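TSSL (Francisella novicida, PDB 4ACK) is a conserved component of the type VI secretion system, whose cytoplasmic domain probably takes part in assembling this virulence-associated protein export machinery. Local coordinates at residues K2-E6 and E48-Y53; I9-I13 and S41-L45; Y121-S125 and E151-H155. The contacts are given in a common frame with arbitrary orientation. Numbering follows the deposited sequence.

Contact 1 of 3, residues K2-E6 and E48-Y53; sequences KDFKE and ELLEKY
A salt-bridge network closes the polar end of an antiparallel helix pair, where helix 4-20 starts and helix 30-52 finishes. Lys2 and Asp3 are non-helical; Asp3, at phi/psi 48/33 in the left-handed helical region, leads the chain into helix 4-20 from the N-cap position without a side-chain capping bond. Helix 30-52 leads into an extended Tyr53 at -121/156. CA atoms come closest at Glu6 and Glu48, 7.1 Å apart. Lys52, chi1 m and chi2 t, reaches between two acids: its NZ donates to Asp3 OD1 at 2.5 Å and to Glu6 OE2 at 2.7 Å. Glu6 has chi1 m and chi2 near 96°. A water donates to Glu6 OE1 (2.5 Å) and accepts from Lys52 NZ (3.0 Å), completing a small ring. Tyr53 OH donates a hydrogen bond to Asp3 OD2 (2.6 Å), Asp3 having chi1 m, and Lys2 NZ makes a salt bridge to the same oxygen (2.5 Å). Lys5 NZ makes a long salt bridge, 3.7 Å, with Glu48 OE2. Glu6 CG rests on Leu49 CD2 at 3.6 Å, and Leu49 packs on helix 55-79. The whole is a salt-bridge network at the open end of an antiparallel helical hairpin.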
loop_
_atom_site.group_PDB
_atom_site.type_symbol
_atom_site.label_atom_id
_atom_site.label_comp_id
_atom_site.label_asym_id
_atom_site.label_seq_id
_atom_site.Cartn_x
_atom_site.Cartn_y
_atom_site.Cartn_z
ATOM N N LYS A 2 18.783 7.429 -2.345
ATOM C CA LYS A 2 17.732 8.051 -1.496
ATOM C C LYS A 2 16.765 7.028 -0.850
ATOM O O LYS A 2 16.042 6.332 -1.584
ATOM C CB LYS A 2 16.888 9.012 -2.377
ATOM C CG LYS A 2 15.864 8.269 -3.363
ATOM C CD LYS A 2 14.380 8.886 -3.441
ATOM C CE LYS A 2 13.424 8.440 -2.312
ATOM N NZ LYS A 2 12.882 9.552 -1.300
ATOM N N ASP A 3 16.722 6.905 0.480
ATOM C CA ASP A 3 15.725 5.988 1.063
ATOM C C ASP A 3 15.705 4.615 0.388
ATOM O O ASP A 3 14.624 3.985 0.292
ATOM C CB ASP A 3 14.323 6.607 0.913
ATOM C CG ASP A 3 14.207 7.977 1.606
ATOM O OD1 ASP A 3 14.804 8.159 2.694
ATOM O OD2 ASP A 3 13.569 8.869 1.047
ATOM N N PHE A 4 16.875 4.147 -0.087
ATOM C CA PHE A 4 16.946 2.887 -0.848
ATOM C C PHE A 4 16.490 1.744 0.043
ATOM O O PHE A 4 15.751 0.860 -0.356
ATOM C CB PHE A 4 18.371 2.672 -1.436
ATOM C CG PHE A 4 18.567 1.352 -2.178
ATOM C CD1 PHE A 4 18.966 0.202 -1.488
ATOM C CD2 PHE A 4 18.395 1.269 -3.556
ATOM C CE1 PHE A 4 19.166 -1.027 -2.150
ATOM C CE2 PHE A 4 18.592 0.018 -4.237
ATOM C CZ PHE A 4 18.975 -1.117 -3.521
ATOM N N LYS A 5 16.864 1.801 1.293
ATOM C CA LYS A 5 16.551 0.721 2.171
ATOM C C LYS A 5 15.007 0.614 2.394
ATOM O O LYS A 5 14.452 -0.484 2.553
ATOM C CB LYS A 5 17.301 1.015 3.449
ATOM C CG LYS A 5 17.033 0.181 4.627
ATOM C CD LYS A 5 17.874 0.822 5.751
ATOM C CE LYS A 5 18.589 -0.239 6.577
ATOM N NZ LYS A 5 19.697 0.366 7.401
ATOM N N GLU A 6 14.337 1.768 2.415
ATOM C CA GLU A 6 12.901 1.790 2.585
ATOM C C GLU A 6 12.240 1.209 1.355
ATOM O O GLU A 6 11.343 0.344 1.459
ATOM C CB GLU A 6 12.425 3.212 2.894
ATOM C CG GLU A 6 12.873 3.650 4.285
ATOM C CD GLU A 6 14.192 4.478 4.294
ATOM O OE1 GLU A 6 15.147 4.231 3.518
ATOM O OE2 GLU A 6 14.261 5.423 5.098
ATOM N N GLU A 48 12.507 3.275 10.228
ATOM C CA GLU A 48 13.492 3.899 9.346
ATOM C C GLU A 48 12.986 5.228 8.794
ATOM O O GLU A 48 13.707 6.249 8.838
ATOM C CB GLU A 48 13.878 2.939 8.230
ATOM C CG GLU A 48 15.086 3.283 7.481
ATOM C CD GLU A 48 16.429 2.952 8.255
ATOM O OE1 GLU A 48 16.405 2.329 9.361
ATOM O OE2 GLU A 48 17.479 3.332 7.701
ATOM N N LEU A 49 11.734 5.262 8.318
ATOM C CA LEU A 49 11.206 6.564 7.788
ATOM C C LEU A 49 11.124 7.622 8.859
ATOM O O LEU A 49 11.385 8.758 8.587
ATOM C CB LEU A 49 9.817 6.431 7.183
ATOM C CG LEU A 49 9.823 5.575 5.933
ATOM C CD1 LEU A 49 8.303 5.279 5.630
ATOM C CD2 LEU A 49 10.544 6.303 4.828
ATOM N N LEU A 50 10.754 7.243 10.079
ATOM C CA LEU A 50 10.525 8.243 11.106
ATOM C C LEU A 50 11.860 8.857 11.643
ATOM O O LEU A 50 11.824 9.783 12.473
ATOM C CB LEU A 50 9.694 7.673 12.274
ATOM C CG LEU A 50 8.187 7.426 12.018
ATOM C CD1 LEU A 50 7.545 6.437 13.060
ATOM C CD2 LEU A 50 7.405 8.736 11.905
ATOM N N GLU A 51 13.010 8.343 11.158
ATOM C CA GLU A 51 14.292 8.928 11.547
ATOM C C GLU A 51 14.424 10.219 10.743
ATOM O O GLU A 51 14.977 11.192 11.238
ATOM C CB GLU A 51 15.440 7.916 11.379
ATOM C CG GLU A 51 16.928 8.353 11.712
ATOM C CD GLU A 51 17.144 9.470 12.799
ATOM O OE1 GLU A 51 16.847 9.241 14.002
ATOM O OE2 GLU A 51 17.689 10.559 12.446
ATOM N N LYS A 52 13.808 10.263 9.563
ATOM C CA LYS A 52 13.954 11.384 8.651
ATOM C C LYS A 52 12.722 12.267 8.459
ATOM O O LYS A 52 12.852 13.445 8.153
ATOM C CB LYS A 52 14.353 10.878 7.236
ATOM C CG LYS A 52 15.708 10.187 7.175
ATOM C CD LYS A 52 15.895 9.507 5.790
ATOM C CE LYS A 52 15.659 8.026 5.897
ATOM N NZ LYS A 52 16.134 7.326 4.687
ATOM N N TYR A 53 11.534 11.700 8.597
ATOM C CA TYR A 53 10.298 12.325 8.033
ATOM C C TYR A 53 9.309 12.589 9.129
ATOM O O TYR A 53 9.348 11.916 10.165
ATOM C CB TYR A 53 9.682 11.422 6.948
ATOM C CG TYR A 53 10.574 11.316 5.743
ATOM C CD1 TYR A 53 11.063 12.478 5.108
ATOM C CD2 TYR A 53 10.978 10.051 5.236
ATOM C CE1 TYR A 53 11.937 12.389 4.014
ATOM C CE2 TYR A 53 11.809 9.959 4.102
ATOM C CZ TYR A 53 12.284 11.109 3.515
ATOM O OH TYR A 53 13.121 11.015 2.410
HETATM O O HOH W 1 17.497 4.641 4.347
#

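Contact 2 of 3, residues I9-I13 and S41-L45; sequences IILDI and SIFFL
Ile9 gives up 73 Å² to this contact, Leu45 63 Å² and Ser41 52 Å², and these three set the fit. Both segments are regular helix, with axes 10.1 Å apart at closest approach and running nearly antiparallel at a signed crossing angle of -161°; the CA atoms of Ile9 and Ser41, 6.5 Å apart, fix the register. Ile9, chi1 m and chi2 t, has its CA-to-CB bond directed toward segment 41-45: its CG2 lies 3.5 Å from Ser41 O and 4.0 Å from Leu45 CB, while its CD1 reaches Phe44 CB at 4.0 Å. Two helices meeting this way, without a hydrogen bond between these segments, make the apolar middle of an antiparallel hairpin in the DotU helical bundle. Helix 55-79 packs against it through Leu65 and Val69 on Ile13, Leu66 on Ile42 and Val62 on Leu45. Leu45, chi1 t and chi2 p, sends CD2 to within 3.7 Å of Ile10 CG1. Small Ser41 leaves room for Ile13 (m, t), whose CD1 sits 3.7 Å from Ser41 CB and 3.4 Å from Ile42 CD1. Ile42 (m, m) has its CA-to-CB bond directed away, yet CD1 bends back to the contact.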
loop_
_atom_site.group_PDB
_atom_site.type_symbol
_atom_site.label_atom_id
_atom_site.label_comp_id
_atom_site.label_asym_id
_atom_site.label_seq_id
_atom_site.Cartn_x
_atom_site.Cartn_y
_atom_site.Cartn_z
ATOM N N ILE A 9 12.300 -2.470 1.354
ATOM C CA ILE A 9 11.273 -3.033 2.181
ATOM C C ILE A 9 9.855 -3.006 1.485
ATOM O O ILE A 9 9.110 -3.974 1.569
ATOM C CB ILE A 9 11.245 -2.343 3.489
ATOM C CG1 ILE A 9 12.574 -2.594 4.227
ATOM C CG2 ILE A 9 10.040 -2.812 4.292
ATOM C CD1 ILE A 9 12.623 -1.935 5.634
ATOM N N ILE A 10 9.511 -1.912 0.812
ATOM C CA ILE A 10 8.197 -1.765 0.175
ATOM C C ILE A 10 8.048 -2.852 -0.942
ATOM O O ILE A 10 7.047 -3.553 -0.989
ATOM C CB ILE A 10 8.017 -0.317 -0.368
ATOM C CG1 ILE A 10 7.891 0.675 0.823
ATOM C CG2 ILE A 10 6.886 -0.235 -1.423
ATOM C CD1 ILE A 10 8.230 2.158 0.412
ATOM N N LEU A 11 9.081 -3.000 -1.783
ATOM C CA LEU A 11 9.217 -4.142 -2.722
ATOM C C LEU A 11 9.088 -5.490 -2.079
ATOM O O LEU A 11 8.405 -6.355 -2.597
ATOM C CB LEU A 11 10.524 -4.054 -3.486
ATOM C CG LEU A 11 10.585 -2.825 -4.384
ATOM C CD1 LEU A 11 11.958 -2.746 -5.109
ATOM C CD2 LEU A 11 9.434 -2.846 -5.397
ATOM N N ASP A 12 9.685 -5.665 -0.916
ATOM C CA ASP A 12 9.583 -6.952 -0.266
ATOM C C ASP A 12 8.127 -7.293 0.128
ATOM O O ASP A 12 7.656 -8.422 -0.121
ATOM C CB ASP A 12 10.538 -7.086 0.922
ATOM C CG ASP A 12 10.849 -8.536 1.260
ATOM O OD1 ASP A 12 11.018 -9.350 0.321
ATOM O OD2 ASP A 12 10.919 -8.865 2.469
ATOM N N ILE A 13 7.451 -6.326 0.750
ATOM C CA ILE A 13 6.033 -6.428 1.058
ATOM C C ILE A 13 5.225 -6.661 -0.199
ATOM O O ILE A 13 4.382 -7.524 -0.238
ATOM C CB ILE A 13 5.539 -5.190 1.828
ATOM C CG1 ILE A 13 6.174 -5.230 3.218
ATOM C CG2 ILE A 13 4.018 -5.179 1.897
ATOM C CD1 ILE A 13 6.309 -3.847 3.915
ATOM N N SER A 41 8.274 -6.323 8.637
ATOM C CA SER A 41 8.708 -5.373 7.629
ATOM C C SER A 41 8.131 -3.928 7.817
ATOM O O SER A 41 8.832 -2.951 7.610
ATOM C CB SER A 41 8.337 -5.901 6.262
ATOM O OG SER A 41 9.259 -6.891 5.904
ATOM N N ILE A 42 6.881 -3.829 8.247
ATOM C CA ILE A 42 6.263 -2.543 8.518
ATOM C C ILE A 42 6.937 -1.850 9.692
ATOM O O ILE A 42 7.245 -0.655 9.589
ATOM C CB ILE A 42 4.725 -2.627 8.734
ATOM C CG1 ILE A 42 4.025 -3.185 7.486
ATOM C CG2 ILE A 42 4.100 -1.251 9.171
ATOM C CD1 ILE A 42 4.267 -2.407 6.227
ATOM N N PHE A 43 7.178 -2.586 10.774
ATOM C CA PHE A 43 7.920 -2.049 11.920
ATOM C C PHE A 43 9.265 -1.375 11.561
ATOM O O PHE A 43 9.522 -0.238 12.013
ATOM C CB PHE A 43 8.196 -3.076 13.002
ATOM C CG PHE A 43 8.958 -2.491 14.175
ATOM C CD1 PHE A 43 10.355 -2.392 14.147
ATOM C CD2 PHE A 43 8.264 -1.945 15.275
ATOM C CE1 PHE A 43 11.062 -1.795 15.214
ATOM C CE2 PHE A 43 8.973 -1.343 16.374
ATOM C CZ PHE A 43 10.363 -1.280 16.336
ATOM N N PHE A 44 10.086 -2.078 10.766
ATOM C CA PHE A 44 11.351 -1.567 10.242
ATOM C C PHE A 44 11.133 -0.403 9.248
ATOM O O PHE A 44 11.942 0.534 9.179
ATOM C CB PHE A 44 12.189 -2.697 9.551
ATOM C CG PHE A 44 12.809 -3.759 10.513
ATOM C CD1 PHE A 44 13.910 -3.445 11.343
ATOM C CD2 PHE A 44 12.330 -5.096 10.531
ATOM C CE1 PHE A 44 14.493 -4.432 12.214
ATOM C CE2 PHE A 44 12.895 -6.083 11.400
ATOM C CZ PHE A 44 13.984 -5.744 12.236
ATOM N N LEU A 45 10.115 -0.496 8.400
ATOM C CA LEU A 45 9.812 0.596 7.473
ATOM C C LEU A 45 9.467 1.838 8.317
ATOM O O LEU A 45 10.039 2.842 8.120
ATOM C CB LEU A 45 8.692 0.277 6.470
ATOM C CG LEU A 45 8.320 1.339 5.397
ATOM C CD1 LEU A 45 9.557 1.917 4.529
ATOM C CD2 LEU A 45 7.200 0.760 4.453
#

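Contact 3 of 3, residues Y121-S125 and E151-H155; sequences YQTIS and EIDKH
Residues 121-125 form regular helix, with Ser125 N hydrogen-bonded to Tyr121 O at 2.9 Å, whereas 151-153 are the last helical residues before the chain turns through Lys154 to His155. The nearest CA atoms are those of Ser125 and Ile152, 6.2 Å apart. This helix-to-helix contact joins the C-terminal end of the modelled all-helical domain to helix 118-129. Ile152, m at both chi angles, is the central plug: its CG2 lies 3.5 Å from Tyr121 O and 3.7 Å from Ser125 N, its CG1 3.8 Å from Ile124 CG2, and its CD1 4.0 Å from Tyr121 CD2. Beyond it, the Tyr121 and His155 rings form an offset stack, centroids 4.2 Å apart and planes at 5°, with Tyr121 CE2 3.6 Å from His155 CD2. Tyr121 OH is hydrogen-bonded to Ile110 O, while Ile152 also packs on Thr107, both in helix 99-112. Ser125, chi1 t, donates from OG to Asp153 OD1 in a very short hydrogen bond of 2.5 Å.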
loop_
_atom_site.group_PDB
_atom_site.type_symbol
_atom_site.label_atom_id
_atom_site.label_comp_id
_atom_site.label_asym_id
_atom_site.label_seq_id
_atom_site.Cartn_x
_atom_site.Cartn_y
_atom_site.Cartn_z
ATOM N N TYR A 121 5.739 9.644 -3.962
ATOM C CA TYR A 121 5.299 9.383 -5.327
ATOM C C TYR A 121 5.618 7.967 -5.867
ATOM O O TYR A 121 4.861 7.437 -6.746
ATOM C CB TYR A 121 5.878 10.450 -6.266
ATOM C CG TYR A 121 5.607 11.867 -5.748
ATOM C CD1 TYR A 121 6.466 12.477 -4.836
ATOM C CD2 TYR A 121 4.451 12.581 -6.142
ATOM C CE1 TYR A 121 6.219 13.811 -4.329
ATOM C CE2 TYR A 121 4.175 13.902 -5.633
ATOM C CZ TYR A 121 5.063 14.502 -4.719
ATOM O OH TYR A 121 4.777 15.783 -4.176
ATOM N N GLN A 122 6.769 7.395 -5.429
ATOM C CA GLN A 122 7.236 6.097 -5.892
ATOM C C GLN A 122 6.381 5.040 -5.245
ATOM O O GLN A 122 6.085 4.029 -5.845
ATOM C CB GLN A 122 8.716 5.830 -5.472
ATOM C CG GLN A 122 9.726 6.808 -6.131
ATOM C CD GLN A 122 11.191 6.612 -5.648
ATOM O OE1 GLN A 122 11.493 6.657 -4.439
ATOM N NE2 GLN A 122 12.104 6.414 -6.609
ATOM N N THR A 123 6.047 5.239 -3.983
ATOM C CA THR A 123 5.188 4.307 -3.317
ATOM C C THR A 123 3.784 4.257 -3.989
ATOM O O THR A 123 3.272 3.148 -4.246
ATOM C CB THR A 123 5.113 4.638 -1.869
ATOM O OG1 THR A 123 6.449 4.563 -1.340
ATOM C CG2 THR A 123 4.224 3.641 -1.166
ATOM N N ILE A 124 3.215 5.426 -4.339
ATOM C CA ILE A 124 1.921 5.450 -5.039
ATOM C C ILE A 124 2.079 4.802 -6.412
ATOM O O ILE A 124 1.289 3.971 -6.790
ATOM C CB ILE A 124 1.302 6.865 -5.218
ATOM C CG1 ILE A 124 1.095 7.559 -3.866
ATOM C CG2 ILE A 124 -0.049 6.791 -6.011
ATOM C CD1 ILE A 124 0.214 6.842 -2.911
ATOM N N SER A 125 3.087 5.223 -7.166
ATOM C CA SER A 125 3.354 4.655 -8.510
ATOM C C SER A 125 3.424 3.099 -8.442
ATOM O O SER A 125 2.771 2.390 -9.224
ATOM C CB SER A 125 4.691 5.181 -9.033
ATOM O OG SER A 125 4.843 4.807 -10.376
ATOM N N GLU A 151 -0.570 11.324 -13.679
ATOM C CA GLU A 151 0.004 12.466 -12.963
ATOM C C GLU A 151 1.131 12.048 -12.025
ATOM O O GLU A 151 2.159 12.713 -11.952
ATOM C CB GLU A 151 -1.085 13.273 -12.250
ATOM C CG GLU A 151 -1.995 13.967 -13.245
ATOM C CD GLU A 151 -1.224 14.898 -14.180
ATOM O OE1 GLU A 151 -0.615 15.852 -13.656
ATOM O OE2 GLU A 151 -1.200 14.683 -15.425
ATOM N N ILE A 152 0.935 10.921 -11.354
ATOM C CA ILE A 152 1.919 10.382 -10.450
ATOM C C ILE A 152 3.197 9.959 -11.202
ATOM O O ILE A 152 4.290 10.167 -10.710
ATOM C CB ILE A 152 1.380 9.205 -9.607
ATOM C CG1 ILE A 152 0.546 9.724 -8.427
ATOM C CG2 ILE A 152 2.524 8.344 -9.127
ATOM C CD1 ILE A 152 1.336 10.305 -7.252
ATOM N N ASP A 153 3.057 9.362 -12.372
ATOM C CA ASP A 153 4.237 8.886 -13.055
ATOM C C ASP A 153 5.034 10.051 -13.632
ATOM O O ASP A 153 6.249 9.948 -13.796
ATOM C CB ASP A 153 3.897 7.785 -14.061
ATOM C CG ASP A 153 3.669 6.436 -13.361
ATOM O OD1 ASP A 153 3.928 6.317 -12.120
ATOM O OD2 ASP A 153 3.232 5.483 -14.041
ATOM N N LYS A 154 4.347 11.170 -13.854
ATOM C CA LYS A 154 4.945 12.379 -14.332
ATOM C C LYS A 154 5.885 12.975 -13.289
ATOM O O LYS A 154 6.464 14.016 -13.557
ATOM C CB LYS A 154 3.851 13.394 -14.671
ATOM C CG LYS A 154 3.938 14.068 -16.064
ATOM C CD LYS A 154 2.545 14.549 -16.593
ATOM C CE LYS A 154 1.991 15.845 -15.908
ATOM N NZ LYS A 154 2.099 17.111 -16.751
ATOM N N HIS A 155 6.043 12.333 -12.121
ATOM C CA HIS A 155 6.894 12.815 -10.995
ATOM C C HIS A 155 8.218 12.025 -10.798
ATOM O O HIS A 155 8.316 10.802 -11.004
ATOM C CB HIS A 155 6.100 12.811 -9.669
ATOM C CG HIS A 155 5.538 14.151 -9.258
ATOM N ND1 HIS A 155 4.301 14.608 -9.674
ATOM C CD2 HIS A 155 6.025 15.105 -8.428
ATOM C CE1 HIS A 155 4.070 15.801 -9.156
ATOM N NE2 HIS A 155 5.103 16.127 -8.397
#

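How the contacts relate
From the N terminus, helix 4-20 runs out and helix 30-52 comes back alongside it. Contact 2 closes the inner loop of this hairpin and contact 1 the outer one, so contact 2 is nested within contact 1; their centres are 11 Å apart, and Glu6 CB touches Leu45 CD1 at 3.5 Å. The chain then passes through helices 55-79, 89-94 and 99-112 before contact 3 opens, in series with both, tying helix 118-129 to helix 143-153. Helix 118-129 joins the two parts of the fold: Lys2 CE meets Gln122 OE1 at 3.4 Å, and Ile10 CD1 meets Thr123 OG1 at 3.5 Å. Helix 55-79 packs against all three contacts.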